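PDB 1UJC: phosphohistidine phosphatase SixA from Escherichia coli, which removes the phosphoryl group from phosphohistidine in the HPt domain of the ArcB sensor, acting within the multistep His-Asp phosphorelay. Local coordinates for residues Arg21-Thr25 with Asn26-Glu30; Asn36-Gly40 with Gln41-Ile45; Glu61-Gly64 with Asp65-Leu69; Val105-His108 with Leu109-Gly113. All coordinates share one frame; numbering follows the deposited sequence.

Contact 1: residues Arg21-Thr25 with Asn26-Glu30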
loop_
_atom_site.group_PDB
_atom_site.type_symbol
_atom_site.label_atom_id
_atom_site.label_comp_id
_atom_site.label_asym_id
_atom_site.label_seq_id
_atom_site.Cartn_x
_atom_site.Cartn_y
_atom_site.Cartn_z
ATOM N N ARG A 21 6.435 -7.484 -14.670
ATOM C CA ARG A 21 5.288 -6.962 -15.417
ATOM C C ARG A 21 5.149 -5.479 -15.104
ATOM O O ARG A 21 5.050 -5.092 -13.942
ATOM C CB ARG A 21 3.999 -7.674 -14.999
ATOM C CG ARG A 21 3.934 -9.151 -15.343
ATOM C CD ARG A 21 2.869 -9.839 -14.497
ATOM N NE ARG A 21 1.587 -9.143 -14.555
ATOM C CZ ARG A 21 0.671 -9.191 -13.595
ATOM N NH1 ARG A 21 0.899 -9.904 -12.499
ATOM N NH2 ARG A 21 -0.471 -8.525 -13.727
ATOM N N PRO A 22 5.146 -4.624 -16.137
ATOM C CA PRO A 22 5.016 -3.183 -15.911
ATOM C C PRO A 22 3.564 -2.753 -15.693
ATOM O O PRO A 22 2.630 -3.535 -15.883
ATOM C CB PRO A 22 5.599 -2.588 -17.185
ATOM C CG PRO A 22 5.120 -3.565 -18.222
ATOM C CD PRO A 22 5.388 -4.912 -17.564
ATOM N N LEU A 23 3.384 -1.498 -15.302
ATOM C CA LEU A 23 2.054 -0.956 -15.072
ATOM C C LEU A 23 1.461 -0.568 -16.425
ATOM O O LEU A 23 2.194 -0.271 -17.362
ATOM C CB LEU A 23 2.163 0.276 -14.168
ATOM C CG LEU A 23 1.265 0.412 -12.933
ATOM C CD1 LEU A 23 1.101 -0.935 -12.226
ATOM C CD2 LEU A 23 1.878 1.447 -11.997
ATOM N N THR A 24 0.140 -0.599 -16.544
ATOM C CA THR A 24 -0.500 -0.195 -17.794
ATOM C C THR A 24 -0.765 1.306 -17.689
ATOM O O THR A 24 -0.661 1.893 -16.610
ATOM C CB THR A 24 -1.862 -0.875 -17.996
ATOM O OG1 THR A 24 -2.784 -0.368 -17.022
ATOM C CG2 THR A 24 -1.745 -2.391 -17.848
ATOM N N THR A 25 -1.118 1.919 -18.813
ATOM C CA THR A 25 -1.424 3.339 -18.848
ATOM C C THR A 25 -2.538 3.646 -17.852
ATOM O O THR A 25 -2.448 4.605 -17.087
ATOM C CB THR A 25 -1.867 3.753 -20.260
ATOM O OG1 THR A 25 -0.758 3.604 -21.156
ATOM C CG2 THR A 25 -2.346 5.187 -20.280
ATOM N N ASN A 26 -3.582 2.823 -17.865
ATOM C CA ASN A 26 -4.715 2.990 -16.956
ATOM C C ASN A 26 -4.230 2.811 -15.522
ATOM O O ASN A 26 -4.613 3.569 -14.633
ATOM C CB ASN A 26 -5.809 1.962 -17.281
ATOM C CG ASN A 26 -6.913 1.922 -16.235
ATOM O OD1 ASN A 26 -7.692 2.872 -16.086
ATOM N ND2 ASN A 26 -6.981 0.816 -15.499
ATOM N N GLY A 27 -3.382 1.808 -15.308
ATOM C CA GLY A 27 -2.846 1.559 -13.982
ATOM C C GLY A 27 -2.115 2.784 -13.469
ATOM O O GLY A 27 -2.157 3.088 -12.276
ATOM N N CYS A 28 -1.430 3.480 -14.372
ATOM C CA CYS A 28 -0.713 4.696 -14.016
ATOM C C CYS A 28 -1.740 5.783 -13.724
ATOM O O CYS A 28 -1.678 6.447 -12.688
ATOM C CB CYS A 28 0.194 5.152 -15.168
ATOM S SG CYS A 28 1.694 4.164 -15.405
ATOM N N ASP A 29 -2.690 5.950 -14.638
ATOM C CA ASP A 29 -3.724 6.965 -14.481
ATOM C C ASP A 29 -4.457 6.841 -13.151
ATOM O O ASP A 29 -4.578 7.816 -12.410
ATOM C CB ASP A 29 -4.741 6.888 -15.623
ATOM C CG ASP A 29 -4.111 7.104 -16.992
ATOM O OD1 ASP A 29 -3.251 7.998 -17.134
ATOM O OD2 ASP A 29 -4.497 6.382 -17.933
ATOM N N GLU A 30 -4.943 5.640 -12.846
ATOM C CA GLU A 30 -5.672 5.423 -11.605
ATOM C C GLU A 30 -4.798 5.580 -10.374
ATOM O O GLU A 30 -5.274 6.014 -9.325
ATOM C CB GLU A 30 -6.313 4.040 -11.589
ATOM C CG GLU A 30 -7.272 3.803 -12.725
ATOM C CD GLU A 30 -8.112 2.573 -12.503
ATOM O OE1 GLU A 30 -7.544 1.536 -12.096
ATOM O OE2 GLU A 30 -9.338 2.643 -12.739
#
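Thr-24 OG1 has two hydrogen-bonding partners. Gly-27 N donates to it over 2.8 Å, with an N-H...O angle of 158°, and Asp-10 OD2 is the second. The hydroxyl stands between the backbone N and the carbonyl carbon (chi1 68°), which turns it toward the first turn of the helix. The carbonyl of the same residue, Thr-24 O, accepts from Cys-28 N at 2.8 Å. Thr-24 is thus the N-cap of helix 25-40. With an alanine here, Gly-27 N would probably lose its capping acceptor and Asp-10 its hydroxyl mate. One residue on, Thr-25 O takes the amide of Asp-29 at 2.8 Å, nearly straight at 166°. The side chains of Thr-25 and Asp-29 lie alongside each other and point the same way. Thr-25 CG2, anti to its own N, comes within 3.4 Å of Asp-29 OD2. Leu-23 is buried and its CB points to the helix start. This CB meets Cys-28 SG at 4.1 Å, and Leu-23 CG lies over the backbone of Gly-27. Helix 54-66 backs this side: Leu-23 rests on Thr-59, and Cys-28 on Gln-58 and Glu-62.

Contact 2: residues Asn36-Gly40 with Gln41-Ile45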
loop_
_atom_site.group_PDB
_atom_site.type_symbol
_atom_site.label_atom_id
_atom_site.label_comp_id
_atom_site.label_asym_id
_atom_site.label_seq_id
_atom_site.Cartn_x
_atom_site.Cartn_y
_atom_site.Cartn_z
ATOM N N ASN A 36 -3.673 11.789 -5.841
ATOM C CA ASN A 36 -4.222 13.129 -5.706
ATOM C C ASN A 36 -5.337 13.161 -4.671
ATOM O O ASN A 36 -5.481 14.134 -3.937
ATOM C CB ASN A 36 -4.734 13.644 -7.057
ATOM C CG ASN A 36 -3.601 13.993 -8.015
ATOM O OD1 ASN A 36 -2.624 14.649 -7.630
ATOM N ND2 ASN A 36 -3.730 13.569 -9.268
ATOM N N TRP A 37 -6.123 12.093 -4.605
ATOM C CA TRP A 37 -7.204 12.036 -3.632
ATOM C C TRP A 37 -6.600 12.116 -2.228
ATOM O O TRP A 37 -7.076 12.871 -1.377
ATOM C CB TRP A 37 -8.006 10.742 -3.786
ATOM C CG TRP A 37 -9.103 10.637 -2.790
ATOM C CD1 TRP A 37 -10.285 11.322 -2.793
ATOM C CD2 TRP A 37 -9.093 9.859 -1.589
ATOM N NE1 TRP A 37 -11.012 11.022 -1.663
ATOM C CE2 TRP A 37 -10.303 10.126 -0.907
ATOM C CE3 TRP A 37 -8.176 8.963 -1.020
ATOM C CZ2 TRP A 37 -10.620 9.531 0.315
ATOM C CZ3 TRP A 37 -8.491 8.372 0.194
ATOM C CH2 TRP A 37 -9.704 8.659 0.849
ATOM N N LEU A 38 -5.548 11.339 -1.992
ATOM C CA LEU A 38 -4.877 11.344 -0.697
ATOM C C LEU A 38 -4.334 12.732 -0.399
ATOM O O LEU A 38 -4.412 13.204 0.729
ATOM C CB LEU A 38 -3.729 10.338 -0.677
ATOM C CG LEU A 38 -4.093 8.864 -0.517
ATOM C CD1 LEU A 38 -2.819 8.035 -0.529
ATOM C CD2 LEU A 38 -4.853 8.651 0.793
ATOM N N LYS A 39 -3.785 13.380 -1.423
ATOM C CA LYS A 39 -3.239 14.721 -1.282
ATOM C C LYS A 39 -4.355 15.660 -0.841
ATOM O O LYS A 39 -4.156 16.533 0.002
ATOM C CB LYS A 39 -2.650 15.180 -2.617
ATOM C CG LYS A 39 -2.210 16.634 -2.664
ATOM C CD LYS A 39 -1.673 16.970 -4.052
ATOM C CE LYS A 39 -1.271 18.424 -4.166
ATOM N NZ LYS A 39 -0.750 18.728 -5.529
ATOM N N GLY A 40 -5.538 15.466 -1.415
ATOM C CA GLY A 40 -6.672 16.293 -1.055
ATOM C C GLY A 40 -7.158 15.997 0.351
ATOM O O GLY A 40 -7.865 16.802 0.952
ATOM N N GLN A 41 -6.777 14.842 0.887
ATOM C CA GLN A 41 -7.192 14.458 2.232
ATOM C C GLN A 41 -6.229 14.965 3.293
ATOM O O GLN A 41 -6.355 14.627 4.468
ATOM C CB GLN A 41 -7.317 12.938 2.326
ATOM C CG GLN A 41 -8.471 12.367 1.507
ATOM C CD GLN A 41 -9.827 12.727 2.079
ATOM O OE1 GLN A 41 -10.148 12.369 3.213
ATOM N NE2 GLN A 41 -10.633 13.435 1.296
ATOM N N LYS A 42 -5.271 15.787 2.875
ATOM C CA LYS A 42 -4.288 16.340 3.797
ATOM C C LYS A 42 -3.470 15.212 4.401
ATOM O O LYS A 42 -3.135 15.237 5.586
ATOM C CB LYS A 42 -4.988 17.132 4.908
ATOM C CG LYS A 42 -5.361 18.581 4.561
ATOM C CD LYS A 42 -6.096 18.712 3.239
ATOM C CE LYS A 42 -5.137 18.982 2.089
ATOM N NZ LYS A 42 -4.322 20.211 2.335
ATOM N N VAL A 43 -3.155 14.224 3.569
ATOM C CA VAL A 43 -2.372 13.073 3.993
ATOM C C VAL A 43 -0.888 13.388 3.841
ATOM O O VAL A 43 -0.443 13.845 2.785
ATOM C CB VAL A 43 -2.713 11.830 3.143
ATOM C CG1 VAL A 43 -1.881 10.648 3.597
ATOM C CG2 VAL A 43 -4.195 11.515 3.253
ATOM N N GLU A 44 -0.129 13.156 4.906
ATOM C CA GLU A 44 1.304 13.411 4.906
ATOM C C GLU A 44 1.993 12.081 5.176
ATOM O O GLU A 44 1.943 11.571 6.297
ATOM C CB GLU A 44 1.662 14.405 6.010
ATOM C CG GLU A 44 0.714 15.591 6.117
ATOM C CD GLU A 44 1.066 16.523 7.265
ATOM O OE1 GLU A 44 1.220 16.034 8.408
ATOM O OE2 GLU A 44 1.181 17.746 7.031
ATOM N N ILE A 45 2.627 11.518 4.153
ATOM C CA ILE A 45 3.301 10.231 4.295
ATOM C C ILE A 45 4.729 10.402 4.780
ATOM O O ILE A 45 5.545 11.035 4.116
ATOM C CB ILE A 45 3.320 9.462 2.958
ATOM C CG1 ILE A 45 1.891 9.315 2.420
ATOM C CG2 ILE A 45 3.957 8.099 3.149
ATOM C CD1 ILE A 45 0.966 8.532 3.321
HETATM O O HOH W 1 -9.424 14.280 -1.427
#
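Trp-37 and Gln-41 meet where helix 25-40 ends in a Schellman motif, with Lys-42 as its C-prime residue at positive phi (63°). The backbone bonds define the motif. Val-43 N reaches back to Leu-38 O at 3.3 Å, and Lys-42 N to Lys-39 O at 3.2 Å. Leu-38 O also accepts from Gln-41 N at 2.9 Å. Its two donors come from opposite faces of the carbonyl plane, so this one oxygen holds both Gln-41 N and Val-43 N. The bond from Gln-41 N to Trp-37 O is weak.

The apolar contacts lie on the inner side. Leu-38 CD2 packs on Val-43 CG2 at 3.8 Å. Val-43 also touches Phe-4 of strand 2-7, and Leu-38 touches Leu-67, so the turn is set against the rest of the domain here.

The aromatic contact lies nearer the surface. Gln-41 folds back over one face of the indole because its chain bends at chi2 (-70°). Its CG makes a CH-pi contact, 3.8 Å from the centroid of the Trp-37 six-membered ring. The amide is stacked on the ring with the planes only 9° apart. Trp-148 also meets the indole, with its ring about perpendicular. A water bridges Trp-37 and Gln-41: it donates to Trp-37 O at 2.7 Å and accepts from Gln-41 NE2 at 3.1 Å.

Contact 3: residues Glu61-Gly64 with Asp65-Leu69. With CA (calcium ion), chain B.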
loop_
_atom_site.group_PDB
_atom_site.type_symbol
_atom_site.label_atom_id
_atom_site.label_comp_id
_atom_site.label_asym_id
_atom_site.label_seq_id
_atom_site.Cartn_x
_atom_site.Cartn_y
_atom_site.Cartn_z
ATOM N N GLU A 61 6.177 5.212 -8.015
ATOM C CA GLU A 61 6.686 6.320 -8.828
ATOM C C GLU A 61 5.545 7.269 -9.150
ATOM O O GLU A 61 5.615 8.469 -8.885
ATOM C CB GLU A 61 7.254 5.831 -10.168
ATOM C CG GLU A 61 8.391 4.841 -10.116
ATOM C CD GLU A 61 8.778 4.344 -11.512
ATOM O OE1 GLU A 61 9.584 3.395 -11.596
ATOM O OE2 GLU A 61 8.273 4.904 -12.523
ATOM N N GLU A 62 4.495 6.705 -9.737
ATOM C CA GLU A 62 3.317 7.459 -10.144
ATOM C C GLU A 62 2.711 8.253 -8.995
ATOM O O GLU A 62 2.393 9.437 -9.142
ATOM C CB GLU A 62 2.287 6.497 -10.745
ATOM C CG GLU A 62 2.747 5.868 -12.059
ATOM C CD GLU A 62 2.796 6.871 -13.202
ATOM O OE1 GLU A 62 3.753 6.829 -14.009
ATOM O OE2 GLU A 62 1.867 7.696 -13.297
ATOM N N VAL A 63 2.558 7.601 -7.849
ATOM C CA VAL A 63 2.000 8.253 -6.677
ATOM C C VAL A 63 2.903 9.395 -6.231
ATOM O O VAL A 63 2.433 10.500 -5.970
ATOM C CB VAL A 63 1.834 7.256 -5.512
ATOM C CG1 VAL A 63 1.504 8.001 -4.225
ATOM C CG2 VAL A 63 0.727 6.266 -5.837
ATOM N N GLY A 64 4.200 9.113 -6.150
ATOM C CA GLY A 64 5.165 10.117 -5.732
ATOM C C GLY A 64 5.163 11.341 -6.623
ATOM O O GLY A 64 5.627 12.413 -6.225
ATOM N N ASP A 65 4.640 11.183 -7.834
ATOM C CA ASP A 65 4.570 12.285 -8.779
ATOM C C ASP A 65 3.446 13.252 -8.441
ATOM O O ASP A 65 3.488 14.401 -8.845
ATOM C CB ASP A 65 4.363 11.766 -10.203
ATOM C CG ASP A 65 5.658 11.336 -10.867
ATOM O OD1 ASP A 65 6.730 11.435 -10.234
ATOM O OD2 ASP A 65 5.595 10.902 -12.031
ATOM N N CYS A 66 2.441 12.793 -7.701
ATOM C CA CYS A 66 1.315 13.655 -7.356
ATOM C C CYS A 66 1.241 13.992 -5.871
ATOM O O CYS A 66 0.658 15.006 -5.480
ATOM C CB CYS A 66 0.004 12.991 -7.783
ATOM S SG CYS A 66 -0.046 12.416 -9.494
ATOM N N LEU A 67 1.836 13.142 -5.048
ATOM C CA LEU A 67 1.815 13.325 -3.601
ATOM C C LEU A 67 3.244 13.455 -3.072
ATOM O O LEU A 67 4.135 12.723 -3.498
ATOM C CB LEU A 67 1.113 12.117 -2.972
ATOM C CG LEU A 67 0.783 12.025 -1.484
ATOM C CD1 LEU A 67 -0.216 13.095 -1.097
ATOM C CD2 LEU A 67 0.192 10.648 -1.204
ATOM N N ASN A 68 3.468 14.391 -2.156
ATOM C CA ASN A 68 4.804 14.580 -1.596
ATOM C C ASN A 68 5.183 13.348 -0.781
ATOM O O ASN A 68 4.595 13.090 0.272
ATOM C CB ASN A 68 4.852 15.821 -0.691
ATOM C CG ASN A 68 4.320 17.076 -1.373
ATOM O OD1 ASN A 68 4.515 17.277 -2.575
ATOM N ND2 ASN A 68 3.661 17.939 -0.599
ATOM N N LEU A 69 6.156 12.585 -1.271
ATOM C CA LEU A 69 6.606 11.379 -0.581
ATOM C C LEU A 69 8.055 11.499 -0.133
ATOM O O LEU A 69 8.806 12.331 -0.642
ATOM C CB LEU A 69 6.462 10.155 -1.493
ATOM C CG LEU A 69 5.040 9.682 -1.805
ATOM C CD1 LEU A 69 5.075 8.468 -2.728
ATOM C CD2 LEU A 69 4.339 9.336 -0.510
HETATM CA CA CA B . 3.136 16.756 -9.910
HETATM O O HOH W 2 7.183 12.655 -3.965
HETATM O O HOH W 3 1.661 16.928 -7.515
HETATM O O HOH W 4 4.915 15.769 -11.826
HETATM O O HOH W 5 5.315 17.022 -8.106
HETATM O O HOH W 6 2.383 17.445 -12.519
HETATM O O HOH W 7 1.551 15.058 -11.413
#
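Asp-65, Gly-64 and Val-63 carry this contact, at the C-terminal end of helix 54-66 in the beta-alpha-beta unit formed with strands 47-50 and 74-75. Asp-65 N donates to Glu-62 O at 3.1 Å from above the carbonyl plane, and only weakly to Glu-61 O. Its CB rests against Glu-62 O. The carboxylate of Asp-65 forms a salt bridge with Arg-32 of helix 25-40, as does that of Glu-62.

Gly-64 gives a bare patch of backbone to Leu-69. Leu-69 CD1 touches Gly-64 CA at 3.4 Å. Gly-64 O takes a hydrogen from a water at 2.8 Å. That water in turn accepts from Leu-69 N at 2.9 Å, bridging the helix end to the chain that leaves it.

Val-63 O accepts from both Cys-66 N and Leu-67 N, each at 2.9 Å. The second donor lies nearly along the C=O axis, the first well above the plane. Val-63 CG1, anti to the backbone N (chi1 169°), meets Leu-69 CD1 at 3.9 Å, the two side chains crossing at about a right angle.

The calcium ion binds Asp-65 O at 2.6 Å and five waters. One of these waters also donates to Cys-66 O. With one protein carbonyl and five waters as its ligands, the ion stays largely hydrated, consistent with a site at the surface.

Contact 4: residues Val105-His108 with Leu109-Gly113. With WO4 (tungstate(VI)ion), chain C.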
loop_
_atom_site.group_PDB
_atom_site.type_symbol
_atom_site.label_atom_id
_atom_site.label_comp_id
_atom_site.label_asym_id
_atom_site.label_seq_id
_atom_site.Cartn_x
_atom_site.Cartn_y
_atom_site.Cartn_z
ATOM N N VAL A 105 1.996 1.696 2.322
ATOM C CA VAL A 105 2.451 0.358 1.932
ATOM C C VAL A 105 1.858 -0.025 0.579
ATOM O O VAL A 105 0.640 -0.093 0.428
ATOM C CB VAL A 105 2.009 -0.707 2.971
ATOM C CG1 VAL A 105 2.543 -2.083 2.575
ATOM C CG2 VAL A 105 2.497 -0.319 4.357
ATOM N N ILE A 106 2.718 -0.272 -0.404
ATOM C CA ILE A 106 2.263 -0.645 -1.738
ATOM C C ILE A 106 2.610 -2.109 -1.954
ATOM O O ILE A 106 3.781 -2.488 -1.906
ATOM C CB ILE A 106 2.932 0.233 -2.816
ATOM C CG1 ILE A 106 2.514 1.693 -2.624
ATOM C CG2 ILE A 106 2.528 -0.239 -4.196
ATOM C CD1 ILE A 106 3.151 2.656 -3.614
ATOM N N SER A 107 1.591 -2.931 -2.196
ATOM C CA SER A 107 1.810 -4.362 -2.357
ATOM C C SER A 107 0.906 -5.050 -3.376
ATOM O O SER A 107 0.518 -4.457 -4.382
ATOM C CB SER A 107 1.662 -5.039 -0.991
ATOM O OG SER A 107 2.096 -6.384 -1.019
ATOM N N HIS A 108 0.579 -6.313 -3.107
ATOM C CA HIS A 108 -0.251 -7.093 -4.013
ATOM C C HIS A 108 -1.254 -7.973 -3.287
ATOM O O HIS A 108 -1.231 -8.101 -2.059
ATOM C CB HIS A 108 0.602 -8.044 -4.865
ATOM C CG HIS A 108 1.939 -7.503 -5.263
ATOM N ND1 HIS A 108 2.324 -7.381 -6.581
ATOM C CD2 HIS A 108 3.002 -7.109 -4.523
ATOM C CE1 HIS A 108 3.566 -6.934 -6.634
ATOM N NE2 HIS A 108 4.000 -6.761 -5.399
ATOM N N LEU A 109 -2.143 -8.571 -4.076
ATOM C CA LEU A 109 -3.108 -9.526 -3.553
ATOM C C LEU A 109 -2.214 -10.759 -3.489
ATOM O O LEU A 109 -1.298 -10.899 -4.297
ATOM C CB LEU A 109 -4.228 -9.807 -4.556
ATOM C CG LEU A 109 -5.219 -8.737 -5.013
ATOM C CD1 LEU A 109 -6.089 -9.331 -6.115
ATOM C CD2 LEU A 109 -6.065 -8.272 -3.851
ATOM N N PRO A 110 -2.466 -11.672 -2.546
ATOM C CA PRO A 110 -3.532 -11.613 -1.548
ATOM C C PRO A 110 -3.041 -10.965 -0.256
ATOM O O PRO A 110 -3.819 -10.765 0.684
ATOM C CB PRO A 110 -3.872 -13.079 -1.354
ATOM C CG PRO A 110 -2.509 -13.705 -1.373
ATOM C CD PRO A 110 -1.802 -12.989 -2.521
ATOM N N LEU A 111 -1.752 -10.634 -0.227
ATOM C CA LEU A 111 -1.131 -10.031 0.950
ATOM C C LEU A 111 -1.857 -8.817 1.532
ATOM O O LEU A 111 -2.067 -8.744 2.739
ATOM C CB LEU A 111 0.323 -9.657 0.642
ATOM C CG LEU A 111 1.120 -8.958 1.752
ATOM C CD1 LEU A 111 0.856 -9.612 3.091
ATOM C CD2 LEU A 111 2.600 -9.005 1.407
ATOM N N VAL A 112 -2.249 -7.875 0.681
ATOM C CA VAL A 112 -2.924 -6.670 1.155
ATOM C C VAL A 112 -4.178 -6.978 1.962
ATOM O O VAL A 112 -4.432 -6.346 2.989
ATOM C CB VAL A 112 -3.272 -5.722 -0.016
ATOM C CG1 VAL A 112 -1.991 -5.206 -0.654
ATOM C CG2 VAL A 112 -4.124 -6.447 -1.044
ATOM N N GLY A 113 -4.956 -7.954 1.505
ATOM C CA GLY A 113 -6.163 -8.324 2.221
ATOM C C GLY A 113 -5.845 -8.927 3.580
ATOM O O GLY A 113 -6.413 -8.515 4.600
HETATM W W WO4 C . -1.499 -8.407 -8.305
HETATM O O1 WO4 C . -2.231 -7.656 -6.927
HETATM O O2 WO4 C . 0.228 -8.345 -8.163
HETATM O O3 WO4 C . -2.098 -7.733 -9.779
HETATM O O4 WO4 C . -1.934 -10.082 -8.312
#
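His-108 and Leu-109 together grip the tungstate ion. His-108 ND1 donates to tungstate O2 at 2.8 Å, with an N-H...O angle of 152°, and the oxygen lies at the ring edge, in its plane. The backbone N of Leu-109 donates to tungstate O1 at 3.0 Å and is almost straight at 171°. Leu-109 CG comes to 3.7 Å from the same oxygen. The anion is also hydrogen-bonded by Arg-7 and Arg-55.

The next shell fixes the imidazole. Its far nitrogen, NE2, is hydrogen-bonded to Ser-51 OG, so both ring nitrogens have partners and the rotation of the ring is set. The rings of His-8 and Phe-53 also meet it at steep angles.

The backbone behind is held by the helix start. Val-112 N donates to His-108 O at 2.9 Å. Val-112 CG1 packs on that oxygen and on Ser-107 CB, the latter at 3.7 Å. A glycine in place of Val-112 would keep the N-H that bonds to His-108 O, but would probably open a gap beside Ser-107 CB and the His-108 carbonyl. Ser-107 OG stands anti to its backbone N (chi1 -169°), which brings it within 3.6 Å of Leu-111 CD2; its hydrogen bond goes to Leu-79 O. A cis peptide before Pro-110 shapes the turn into helix 111-119.

A loop from the end of strand 102-107 thus presents a histidine and an amide to a phosphate-like oxyanion, as in the active-site pocket of the histidine phosphatase superfamily.

In the fold
Contact 4 holds the tungstate site, and the other three lie at helix ends. Contacts 1 and 2 are the start and the end of helix 25-40, with centres about 20 Å apart. Contact 3 ends the neighbouring helix 54-66 and touches both. Cys-28 CB meets Glu-62 OE2 at 3.6 Å, and Ile-45 CB meets Leu-69 CD2 at 3.6 Å. Of all the pairs, contacts 2 and 3 have the nearest centres, about 10 Å apart. Contact 4 touches none of them; its centre is about 17 Å from that of contact 1. The side chain of Leu-23 still comes to about 8 Å from the tungstate. The calcium ion lies at contact 3, about 6 Å from the side chain of Lys-39.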